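PDB 6J3F: glutathione S-transferase from Ceriporiopsis subvermispora, which binds glutathione and probably uses its thiol to attack electrophilic substrates, perhaps including the ether bonds of lignin-like compounds. Local coordinates for residues Trp20-Trp25 / Val212-Trp217; Val43-Ile48 / Pro141-Phe146. All coordinates share one frame; numbering follows the deposited sequence.

Contact 1. Residues Trp20-Trp25 / Val212-Trp217; sequences WSPNTW and VGWVIW. With GSH (glutathione), chain C; EDO (1,2-ethanediol), chain H.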
ATOM      1  N   TRP A  20      13.428  20.842   7.085  1.00 56.14           N
ATOM      2  CA  TRP A  20      12.025  20.846   6.680  1.00 50.21           C
ATOM      3  C   TRP A  20      11.619  19.649   5.831  1.00 53.46           C
ATOM      4  O   TRP A  20      10.427  19.346   5.772  1.00 51.38           O
ATOM      5  CB  TRP A  20      11.720  22.106   5.883  1.00 47.99           C
ATOM      6  CG  TRP A  20      12.510  22.101   4.633  1.00 50.37           C
ATOM      7  CD1 TRP A  20      13.790  22.543   4.473  1.00 51.92           C
ATOM      8  CD2 TRP A  20      12.099  21.584   3.365  1.00 50.61           C
ATOM      9  NE1 TRP A  20      14.196  22.350   3.176  1.00 49.34           N
ATOM     10  CE2 TRP A  20      13.173  21.772   2.472  1.00 51.48           C
ATOM     11  CE3 TRP A  20      10.923  20.992   2.892  1.00 49.11           C
ATOM     12  CZ2 TRP A  20      13.110  21.375   1.134  1.00 48.28           C
ATOM     13  CZ3 TRP A  20      10.860  20.596   1.570  1.00 46.57           C
ATOM     14  CH2 TRP A  20      11.946  20.792   0.702  1.00 48.35           C
ATOM     15  N   SER A  21      12.542  18.971   5.155  1.00 55.57           N
ATOM     16  CA  SER A  21      12.167  18.020   4.116  1.00 52.76           C
ATOM     17  C   SER A  21      11.400  16.833   4.702  1.00 49.75           C
ATOM     18  O   SER A  21      11.780  16.297   5.749  1.00 49.17           O
ATOM     19  CB  SER A  21      13.412  17.522   3.386  1.00 50.35           C
ATOM     20  OG  SER A  21      13.077  16.554   2.413  1.00 47.52           O
ATOM     21  N   PRO A  22      10.322  16.391   4.044  1.00 49.05           N
ATOM     22  CA  PRO A  22       9.663  15.163   4.505  1.00 50.68           C
ATOM     23  C   PRO A  22      10.543  13.933   4.347  1.00 53.47           C
ATOM     24  O   PRO A  22      10.565  13.072   5.239  1.00 53.44           O
ATOM     25  CB  PRO A  22       8.411  15.097   3.617  1.00 51.34           C
ATOM     26  CG  PRO A  22       8.828  15.814   2.355  1.00 44.61           C
ATOM     27  CD  PRO A  22       9.662  16.947   2.847  1.00 46.38           C
ATOM     28  N   ASN A  23      11.283  13.833   3.233  1.00 50.66           N
ATOM     29  CA  ASN A  23      12.079  12.639   2.981  1.00 47.12           C
ATOM     30  C   ASN A  23      13.346  12.624   3.821  1.00 50.89           C
ATOM     31  O   ASN A  23      13.768  11.549   4.279  1.00 47.90           O
ATOM     32  CB  ASN A  23      12.418  12.510   1.494  1.00 42.65           C
ATOM     33  CG  ASN A  23      11.222  12.048   0.655  1.00 47.09           C
ATOM     34  OD1 ASN A  23      10.728  10.928   0.806  1.00 46.95           O
ATOM     35  ND2 ASN A  23      10.761  12.909  -0.243  1.00 48.14           N
ATOM     36  N   THR A  24      13.973  13.785   4.050  1.00 45.76           N
ATOM     37  CA  THR A  24      15.171  13.746   4.885  1.00 48.71           C
ATOM     38  C   THR A  24      14.823  13.632   6.357  1.00 50.41           C
ATOM     39  O   THR A  24      15.596  13.052   7.123  1.00 49.17           O
ATOM     40  CB  THR A  24      16.068  14.967   4.663  1.00 50.16           C
ATOM     41  OG1 THR A  24      15.439  16.150   5.183  1.00 48.72           O
ATOM     42  CG2 THR A  24      16.358  15.128   3.194  1.00 50.47           C
ATOM     43  N   TRP A  25      13.671  14.163   6.774  1.00 50.30           N
ATOM     44  CA  TRP A  25      13.278  13.952   8.159  1.00 48.62           C
ATOM     45  C   TRP A  25      13.086  12.472   8.451  1.00 52.98           C
ATOM     46  O   TRP A  25      13.403  12.018   9.557  1.00 53.34           O
ATOM     47  CB  TRP A  25      12.017  14.742   8.496  1.00 50.94           C
ATOM     48  CG  TRP A  25      12.318  16.050   9.151  1.00 51.01           C
ATOM     49  CD1 TRP A  25      12.219  17.296   8.594  1.00 50.56           C
ATOM     50  CD2 TRP A  25      12.801  16.245  10.483  1.00 50.60           C
ATOM     51  NE1 TRP A  25      12.599  18.254   9.507  1.00 50.78           N
ATOM     52  CE2 TRP A  25      12.952  17.634  10.678  1.00 52.56           C
ATOM     53  CE3 TRP A  25      13.107  15.381  11.538  1.00 57.55           C
ATOM     54  CZ2 TRP A  25      13.403  18.174  11.879  1.00 54.65           C
ATOM     55  CZ3 TRP A  25      13.553  15.922  12.734  1.00 59.94           C
ATOM     56  CH2 TRP A  25      13.694  17.308  12.892  1.00 58.30           C
ATOM     57  N   VAL A 212       5.714  10.305  10.552  1.00 48.85           N
ATOM     58  CA  VAL A 212       6.038  11.546  11.264  1.00 49.82           C
ATOM     59  C   VAL A 212       6.935  12.451  10.428  1.00 47.90           C
ATOM     60  O   VAL A 212       6.879  13.684  10.555  1.00 47.33           O
ATOM     61  CB  VAL A 212       6.673  11.241  12.630  1.00 51.92           C
ATOM     62  CG1 VAL A 212       5.625  10.592  13.550  1.00 57.38           C
ATOM     63  CG2 VAL A 212       7.881  10.331  12.456  1.00 45.47           C
ATOM     64  N   GLY A 213       7.780  11.867   9.579  1.00 50.08           N
ATOM     65  CA  GLY A 213       8.620  12.680   8.716  1.00 52.36           C
ATOM     66  C   GLY A 213       7.798  13.501   7.741  1.00 54.17           C
ATOM     67  O   GLY A 213       8.113  14.662   7.470  1.00 52.01           O
ATOM     68  N   TRP A 214       6.722  12.913   7.215  1.00 47.83           N
ATOM     69  CA  TRP A 214       5.816  13.678   6.377  1.00 46.79           C
ATOM     70  C   TRP A 214       4.960  14.626   7.206  1.00 47.16           C
ATOM     71  O   TRP A 214       4.664  15.742   6.757  1.00 50.08           O
ATOM     72  CB  TRP A 214       4.947  12.725   5.549  1.00 46.86           C
ATOM     73  CG  TRP A 214       5.712  12.046   4.481  1.00 47.73           C
ATOM     74  CD1 TRP A 214       6.422  10.867   4.590  1.00 47.13           C
ATOM     75  CD2 TRP A 214       5.901  12.508   3.133  1.00 46.49           C
ATOM     76  NE1 TRP A 214       7.036  10.572   3.384  1.00 47.12           N
ATOM     77  CE2 TRP A 214       6.730  11.557   2.475  1.00 47.75           C
ATOM     78  CE3 TRP A 214       5.447  13.624   2.416  1.00 45.97           C
ATOM     79  CZ2 TRP A 214       7.113  11.697   1.138  1.00 46.58           C
ATOM     80  CZ3 TRP A 214       5.832  13.766   1.089  1.00 46.44           C
ATOM     81  CH2 TRP A 214       6.657  12.804   0.462  1.00 52.93           C
ATOM     82  N   VAL A 215       4.576  14.218   8.421  1.00 48.63           N
ATOM     83  CA  VAL A 215       3.698  15.061   9.228  1.00 51.05           C
ATOM     84  C   VAL A 215       4.462  16.266   9.761  1.00 46.75           C
ATOM     85  O   VAL A 215       3.971  17.396   9.706  1.00 50.39           O
ATOM     86  CB  VAL A 215       3.023  14.242  10.352  1.00 44.41           C
ATOM     87  CG1 VAL A 215       2.463  15.167  11.426  1.00 43.02           C
ATOM     88  CG2 VAL A 215       1.887  13.434   9.774  1.00 42.23           C
ATOM     89  N   ILE A 216       5.687  16.059  10.246  1.00 48.99           N
ATOM     90  CA  ILE A 216       6.461  17.186  10.752  1.00 52.21           C
ATOM     91  C   ILE A 216       6.785  18.168   9.626  1.00 53.69           C
ATOM     92  O   ILE A 216       6.956  19.371   9.867  1.00 55.29           O
ATOM     93  CB  ILE A 216       7.729  16.675  11.467  1.00 51.62           C
ATOM     94  CG1 ILE A 216       8.204  17.720  12.468  1.00 54.98           C
ATOM     95  CG2 ILE A 216       8.828  16.345  10.472  1.00 53.62           C
ATOM     96  CD1 ILE A 216       7.137  18.082  13.491  1.00 57.11           C
ATOM     97  N   TRP A 217       6.849  17.684   8.385  1.00 49.88           N
ATOM     98  CA  TRP A 217       7.005  18.580   7.238  1.00 53.31           C
ATOM     99  C   TRP A 217       5.812  19.509   7.119  1.00 54.30           C
ATOM    100  O   TRP A 217       5.958  20.705   6.815  1.00 49.22           O
ATOM    101  CB  TRP A 217       7.162  17.760   5.955  1.00 48.02           C
ATOM    102  CG  TRP A 217       7.164  18.515   4.650  1.00 50.93           C
ATOM    103  CD1 TRP A 217       7.926  19.603   4.330  1.00 51.68           C
ATOM    104  CD2 TRP A 217       6.428  18.183   3.461  1.00 52.51           C
ATOM    105  NE1 TRP A 217       7.705  19.971   3.030  1.00 50.36           N
ATOM    106  CE2 TRP A 217       6.787  19.122   2.472  1.00 50.35           C
ATOM    107  CE3 TRP A 217       5.501  17.184   3.135  1.00 50.58           C
ATOM    108  CZ2 TRP A 217       6.241  19.104   1.190  1.00 49.24           C
ATOM    109  CZ3 TRP A 217       4.959  17.167   1.857  1.00 48.73           C
ATOM    110  CH2 TRP A 217       5.338  18.118   0.898  1.00 51.44           C
TER
HETATM  111  N1  GSH C 301      12.254   7.896  -2.434  1.00 43.31           N
HETATM  112  CA1 GSH C 301      13.122   8.950  -1.948  1.00 46.31           C
HETATM  113  C1  GSH C 301      13.372   8.778  -0.468  1.00 46.66           C
HETATM  114  O11 GSH C 301      14.503   9.068  -0.001  1.00 46.18           O
HETATM  115  O12 GSH C 301      12.445   8.334   0.252  1.00 44.45           O
HETATM  116  CB1 GSH C 301      12.508  10.311  -2.279  1.00 44.21           C
HETATM  117  CG1 GSH C 301      13.481  11.422  -1.915  1.00 48.82           C
HETATM  118  CD1 GSH C 301      13.091  12.765  -2.496  1.00 45.15           C
HETATM  119  OE1 GSH C 301      12.256  12.847  -3.384  1.00 46.84           O
HETATM  120  N2  GSH C 301      13.727  13.808  -1.972  1.00 40.12           N
HETATM  121  CA2 GSH C 301      13.566  15.162  -2.472  1.00 52.69           C
HETATM  122  C2  GSH C 301      14.644  15.561  -3.450  1.00 51.46           C
HETATM  123  O2  GSH C 301      15.818  15.493  -3.130  1.00 55.01           O
HETATM  124  CB2 GSH C 301      13.559  16.138  -1.298  1.00 55.30           C
HETATM  125  SG2 GSH C 301      12.039  16.016  -0.317  1.00 52.68           S
HETATM  126  N3  GSH C 301      14.260  15.982  -4.656  1.00 49.83           N
HETATM  127  CA3 GSH C 301      15.218  16.423  -5.656  1.00 52.12           C
HETATM  128  C3  GSH C 301      14.599  17.198  -6.805  1.00 57.37           C
HETATM  129  O31 GSH C 301      13.360  17.414  -6.809  1.00 52.90           O
HETATM  130  O32 GSH C 301      15.358  17.602  -7.721  1.00 56.77           O
HETATM  131  C1  EDO H 306       7.361  13.016  -3.957  1.00 70.15           C
HETATM  132  O1  EDO H 306       6.346  12.336  -4.709  1.00 75.00           O
HETATM  133  C2  EDO H 306       8.119  12.049  -3.046  1.00 60.14           C
HETATM  134  O2  EDO H 306       9.283  12.730  -2.562  1.00 61.24           O
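Pro22 is wedged between two tryptophan rings of the same helix and makes a CH-pi contact with each. Its CD stands almost squarely over the five-membered ring of Trp217, 3.3 Å from the centroid and 5° off the normal, while its CB lies over the six-membered ring of Trp214 at 3.7 Å from the centroid. Trp217 reaches the proline with CG anti to its own backbone N (chi1 173°), whereas Trp214, whose CB starts out away from Pro22, comes back to it with its six-membered ring. The backbones also come close: Pro22 CA makes a CA-H...O contact of 3.4 Å with Gly213 O, and Gly213 has no side chain to press on Pro22 O. NE1 of Trp217 also meets the edge of the Trp20 ring, 3.4 Å from CE3, the two rings being oblique; separately, CG2 of Ile216 sits over a face of Trp25, 3.7 Å from CG. No hydrogen bond joins the segments; the buried interface is aromatic and apolar. Asn23, the next residue in the helix, binds glutathione, and its ND2 also donates to O2 of an ethanediol, probably from the crystallisation liquor, at 2.8 Å. The start of helix 22-34 thus packs on helix 206-222 at the interface between the thioredoxin-like and all-helical domains, beside the glutathione site characteristic of the glutathione transferase fold.

Contact 2. Residues Val43-Ile48 / Pro141-Phe146; sequences VEYPDI and PRSEEF. With GSH (glutathione), chain C; EDO (1,2-ethanediol), chain D.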
ATOM      1  N   VAL A  43      22.630  21.065   1.284  1.00 58.54           N
ATOM      2  CA  VAL A  43      22.741  21.158  -0.166  1.00 51.36           C
ATOM      3  C   VAL A  43      21.460  21.779  -0.708  1.00 60.12           C
ATOM      4  O   VAL A  43      20.356  21.321  -0.380  1.00 60.84           O
ATOM      5  CB  VAL A  43      22.953  19.774  -0.806  1.00 52.76           C
ATOM      6  CG1 VAL A  43      23.225  19.919  -2.275  1.00 50.56           C
ATOM      7  CG2 VAL A  43      24.044  18.990  -0.081  1.00 50.15           C
ATOM      8  N   GLU A  44      21.603  22.812  -1.538  1.00 56.31           N
ATOM      9  CA  GLU A  44      20.464  23.371  -2.246  1.00 50.19           C
ATOM     10  C   GLU A  44      20.030  22.410  -3.345  1.00 49.69           C
ATOM     11  O   GLU A  44      20.833  21.620  -3.853  1.00 55.86           O
ATOM     12  CB  GLU A  44      20.816  24.743  -2.848  1.00 52.85           C
ATOM     13  CG  GLU A  44      21.445  25.738  -1.865  1.00 53.04           C
ATOM     14  CD  GLU A  44      20.429  26.401  -0.932  1.00 61.67           C
ATOM     15  OE1 GLU A  44      19.210  26.326  -1.210  1.00 63.12           O
ATOM     16  OE2 GLU A  44      20.849  27.004   0.080  1.00 63.97           O
ATOM     17  N   TYR A  45      18.746  22.477  -3.703  1.00 46.90           N
ATOM     18  CA  TYR A  45      18.167  21.639  -4.746  1.00 46.13           C
ATOM     19  C   TYR A  45      19.041  21.588  -5.992  1.00 50.67           C
ATOM     20  O   TYR A  45      19.465  20.492  -6.381  1.00 58.08           O
ATOM     21  CB  TYR A  45      16.761  22.110  -5.126  1.00 53.07           C
ATOM     22  CG  TYR A  45      15.615  21.451  -4.370  1.00 50.41           C
ATOM     23  CD1 TYR A  45      15.193  21.943  -3.144  1.00 49.67           C
ATOM     24  CD2 TYR A  45      14.934  20.365  -4.907  1.00 54.07           C
ATOM     25  CE1 TYR A  45      14.138  21.354  -2.456  1.00 57.53           C
ATOM     26  CE2 TYR A  45      13.870  19.765  -4.232  1.00 52.34           C
ATOM     27  CZ  TYR A  45      13.479  20.264  -3.008  1.00 56.31           C
ATOM     28  OH  TYR A  45      12.427  19.693  -2.333  1.00 55.71           O
ATOM     29  N   PRO A  46      19.369  22.716  -6.636  1.00 51.17           N
ATOM     30  CA  PRO A  46      20.095  22.624  -7.912  1.00 52.50           C
ATOM     31  C   PRO A  46      21.462  21.942  -7.808  1.00 52.06           C
ATOM     32  O   PRO A  46      22.015  21.562  -8.845  1.00 50.72           O
ATOM     33  CB  PRO A  46      20.237  24.090  -8.332  1.00 50.39           C
ATOM     34  CG  PRO A  46      20.265  24.826  -7.031  1.00 50.03           C
ATOM     35  CD  PRO A  46      19.273  24.124  -6.183  1.00 46.13           C
ATOM     36  N   ASP A  47      22.009  21.768  -6.601  1.00 52.13           N
ATOM     37  CA  ASP A  47      23.297  21.112  -6.390  1.00 53.48           C
ATOM     38  C   ASP A  47      23.172  19.632  -6.016  1.00 55.30           C
ATOM     39  O   ASP A  47      24.196  18.952  -5.874  1.00 55.43           O
ATOM     40  CB  ASP A  47      24.091  21.834  -5.290  1.00 50.23           C
ATOM     41  CG  ASP A  47      24.202  23.328  -5.516  1.00 57.30           C
ATOM     42  OD1 ASP A  47      24.422  23.752  -6.682  1.00 53.32           O
ATOM     43  OD2 ASP A  47      24.068  24.071  -4.508  1.00 55.90           O
ATOM     44  N   ILE A  48      21.957  19.119  -5.834  1.00 50.36           N
ATOM     45  CA  ILE A  48      21.806  17.738  -5.384  1.00 53.23           C
ATOM     46  C   ILE A  48      22.451  16.776  -6.371  1.00 52.74           C
ATOM     47  O   ILE A  48      23.256  15.922  -5.989  1.00 53.66           O
ATOM     48  CB  ILE A  48      20.324  17.394  -5.168  1.00 54.36           C
ATOM     49  CG1 ILE A  48      19.762  18.131  -3.946  1.00 49.46           C
ATOM     50  CG2 ILE A  48      20.174  15.896  -5.074  1.00 46.09           C
ATOM     51  CD1 ILE A  48      18.272  17.950  -3.785  1.00 48.55           C
ATOM     52  N   PRO A 141      16.986  31.298  -2.268  1.00 58.47           N
ATOM     53  CA  PRO A 141      16.645  31.661  -3.664  1.00 56.17           C
ATOM     54  C   PRO A 141      17.221  30.734  -4.729  1.00 56.48           C
ATOM     55  O   PRO A 141      16.547  30.464  -5.736  1.00 54.37           O
ATOM     56  CB  PRO A 141      17.195  33.091  -3.795  1.00 58.07           C
ATOM     57  CG  PRO A 141      17.213  33.623  -2.399  1.00 56.49           C
ATOM     58  CD  PRO A 141      17.551  32.435  -1.521  1.00 57.19           C
ATOM     59  N   ARG A 142      18.450  30.239  -4.552  1.00 59.87           N
ATOM     60  CA  ARG A 142      18.986  29.264  -5.503  1.00 56.10           C
ATOM     61  C   ARG A 142      18.074  28.039  -5.615  1.00 59.13           C
ATOM     62  O   ARG A 142      17.857  27.514  -6.716  1.00 56.32           O
ATOM     63  CB  ARG A 142      20.409  28.864  -5.099  1.00 56.56           C
ATOM     64  CG  ARG A 142      21.415  30.017  -5.233  1.00 60.15           C
ATOM     65  CD  ARG A 142      22.838  29.547  -5.530  1.00 56.42           C
ATOM     66  NE  ARG A 142      22.908  28.639  -6.676  1.00 61.62           N
ATOM     67  CZ  ARG A 142      23.319  27.373  -6.603  1.00 53.20           C
ATOM     68  NH1 ARG A 142      23.715  26.872  -5.439  1.00 48.82           N
ATOM     69  NH2 ARG A 142      23.345  26.618  -7.696  1.00 46.90           N
ATOM     70  N   SER A 143      17.500  27.590  -4.487  1.00 54.41           N
ATOM     71  CA  SER A 143      16.588  26.449  -4.506  1.00 52.00           C
ATOM     72  C   SER A 143      15.200  26.831  -5.015  1.00 55.74           C
ATOM     73  O   SER A 143      14.589  26.059  -5.763  1.00 55.99           O
ATOM     74  CB  SER A 143      16.493  25.824  -3.112  1.00 54.22           C
ATOM     75  OG  SER A 143      17.620  25.013  -2.843  1.00 48.99           O
ATOM     76  N   GLU A 144      14.685  28.006  -4.616  1.00 55.30           N
ATOM     77  CA  GLU A 144      13.382  28.471  -5.104  1.00 51.87           C
ATOM     78  C   GLU A 144      13.337  28.516  -6.625  1.00 54.27           C
ATOM     79  O   GLU A 144      12.319  28.158  -7.236  1.00 52.97           O
ATOM     80  CB  GLU A 144      13.069  29.857  -4.542  1.00 51.72           C
ATOM     81  CG  GLU A 144      11.629  30.318  -4.733  1.00 54.08           C
ATOM     82  CD  GLU A 144      11.283  30.807  -6.146  1.00 54.14           C
ATOM     83  OE1 GLU A 144      10.077  30.799  -6.497  1.00 55.85           O
ATOM     84  OE2 GLU A 144      12.200  31.218  -6.898  1.00 59.18           O
ATOM     85  N   GLU A 145      14.409  29.005  -7.258  1.00 56.92           N
ATOM     86  CA  GLU A 145      14.425  29.048  -8.715  1.00 58.90           C
ATOM     87  C   GLU A 145      14.240  27.650  -9.283  1.00 57.10           C
ATOM     88  O   GLU A 145      13.363  27.415 -10.122  1.00 56.87           O
ATOM     89  CB  GLU A 145      15.727  29.684  -9.221  1.00 55.85           C
ATOM     90  CG  GLU A 145      15.841  29.756 -10.751  1.00 55.06           C
ATOM     91  CD  GLU A 145      16.196  28.405 -11.402  1.00 65.05           C
ATOM     92  OE1 GLU A 145      15.556  28.052 -12.427  1.00 63.18           O
ATOM     93  OE2 GLU A 145      17.096  27.689 -10.876  1.00 60.67           O
ATOM     94  N   PHE A 146      15.055  26.699  -8.806  1.00 58.13           N
ATOM     95  CA  PHE A 146      14.988  25.315  -9.273  1.00 55.41           C
ATOM     96  C   PHE A 146      13.642  24.669  -8.925  1.00 55.91           C
ATOM     97  O   PHE A 146      13.061  23.936  -9.737  1.00 55.22           O
ATOM     98  CB  PHE A 146      16.166  24.546  -8.668  1.00 54.21           C
ATOM     99  CG  PHE A 146      16.274  23.110  -9.105  1.00 57.78           C
ATOM    100  CD1 PHE A 146      15.439  22.129  -8.564  1.00 51.40           C
ATOM    101  CD2 PHE A 146      17.253  22.725 -10.013  1.00 52.44           C
ATOM    102  CE1 PHE A 146      15.556  20.803  -8.947  1.00 52.35           C
ATOM    103  CE2 PHE A 146      17.381  21.392 -10.395  1.00 55.37           C
ATOM    104  CZ  PHE A 146      16.531  20.430  -9.866  1.00 54.49           C
TER
HETATM  105  N1  GSH C 301      12.254   7.896  -2.434  1.00 43.31           N
HETATM  106  CA1 GSH C 301      13.122   8.950  -1.948  1.00 46.31           C
HETATM  107  C1  GSH C 301      13.372   8.778  -0.468  1.00 46.66           C
HETATM  108  O11 GSH C 301      14.503   9.068  -0.001  1.00 46.18           O
HETATM  109  O12 GSH C 301      12.445   8.334   0.252  1.00 44.45           O
HETATM  110  CB1 GSH C 301      12.508  10.311  -2.279  1.00 44.21           C
HETATM  111  CG1 GSH C 301      13.481  11.422  -1.915  1.00 48.82           C
HETATM  112  CD1 GSH C 301      13.091  12.765  -2.496  1.00 45.15           C
HETATM  113  OE1 GSH C 301      12.256  12.847  -3.384  1.00 46.84           O
HETATM  114  N2  GSH C 301      13.727  13.808  -1.972  1.00 40.12           N
HETATM  115  CA2 GSH C 301      13.566  15.162  -2.472  1.00 52.69           C
HETATM  116  C2  GSH C 301      14.644  15.561  -3.450  1.00 51.46           C
HETATM  117  O2  GSH C 301      15.818  15.493  -3.130  1.00 55.01           O
HETATM  118  CB2 GSH C 301      13.559  16.138  -1.298  1.00 55.30           C
HETATM  119  SG2 GSH C 301      12.039  16.016  -0.317  1.00 52.68           S
HETATM  120  N3  GSH C 301      14.260  15.982  -4.656  1.00 49.83           N
HETATM  121  CA3 GSH C 301      15.218  16.423  -5.656  1.00 52.12           C
HETATM  122  C3  GSH C 301      14.599  17.198  -6.805  1.00 57.37           C
HETATM  123  O31 GSH C 301      13.360  17.414  -6.809  1.00 52.90           O
HETATM  124  O32 GSH C 301      15.358  17.602  -7.721  1.00 56.77           O
HETATM  125  C1  EDO D 302       8.512  17.207  -1.798  1.00 50.31           C
HETATM  126  O1  EDO D 302       7.522  16.211  -2.074  1.00 61.54           O
HETATM  127  C2  EDO D 302       9.688  16.949  -2.720  1.00 64.32           C
HETATM  128  O2  EDO D 302      10.812  17.736  -2.301  1.00 61.96           O
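Ser143 OG is gripped by two consecutive residues of the 43-48 loop. It donates to Glu44 OE1 at 2.6 Å, using the anti lone pair of the carboxylate oxygen, and accepts from the backbone Tyr45 N at 2.9 Å with an N-H...O angle of 150°. The hydroxyl thus gives its one proton and accepts one bond, which probably fixes its rotation. Glu44 bends at chi2 to bring its carboxylate back to the serine, and its other oxygen, OE2, is bonded to Asn140.

Next to Ser143 in the helix, Arg142 meets Asp47 of the loop end-on in a two-pronged salt bridge, NH1 to OD2 at 3.0 Å and NH2 to OD1 at 3.2 Å. Both acceptors lie near the guanidinium plane, and the carboxylate is turned only 29° from it. A bend at chi3 (52°) carries the guanidinium across Pro46, whose CG lies over one of its faces, 3.6 Å from NH2. Phe146 offers a face to the Tyr45-Pro46 peptide, and its CD2 is 3.5 Å from Pro46 CA; its CD1 touches Tyr45 CB. The Phe146 ring edge and the Tyr45 ring edge both approach the glycyl carboxylate of glutathione, Phe146 CE1 standing 3.4 Å from O32. The rings of Tyr45 and Phe147 meet edge-to-face.

The loop between strand 38-42, an outer strand of the four-stranded sheet, and helix 48-55 is thus fastened to the first turns of helix 141-154, which farther along carries the glutathione-binding Arg151.

In the fold
From the N terminus, the chain leaves strand 5-9 and enters helix 22-34 at contact 1, then runs through strand 38-42 into the loop of contact 2. It completes the thioredoxin-like domain, crosses to the helical domain and passes helix 109-136 before helix 141-154 closes contact 2. Helix 206-222 closes contact 1 much later, so contact 2 is nested inside the larger loop. Both join the N-terminal domain to the C-terminal one, contact 1 near the centre of the chain and contact 2 about 18 Å from it, centre to centre. They meet where Trp20 CH2 packs 3.3 Å from Tyr45 OH, and both touch the bound glutathione.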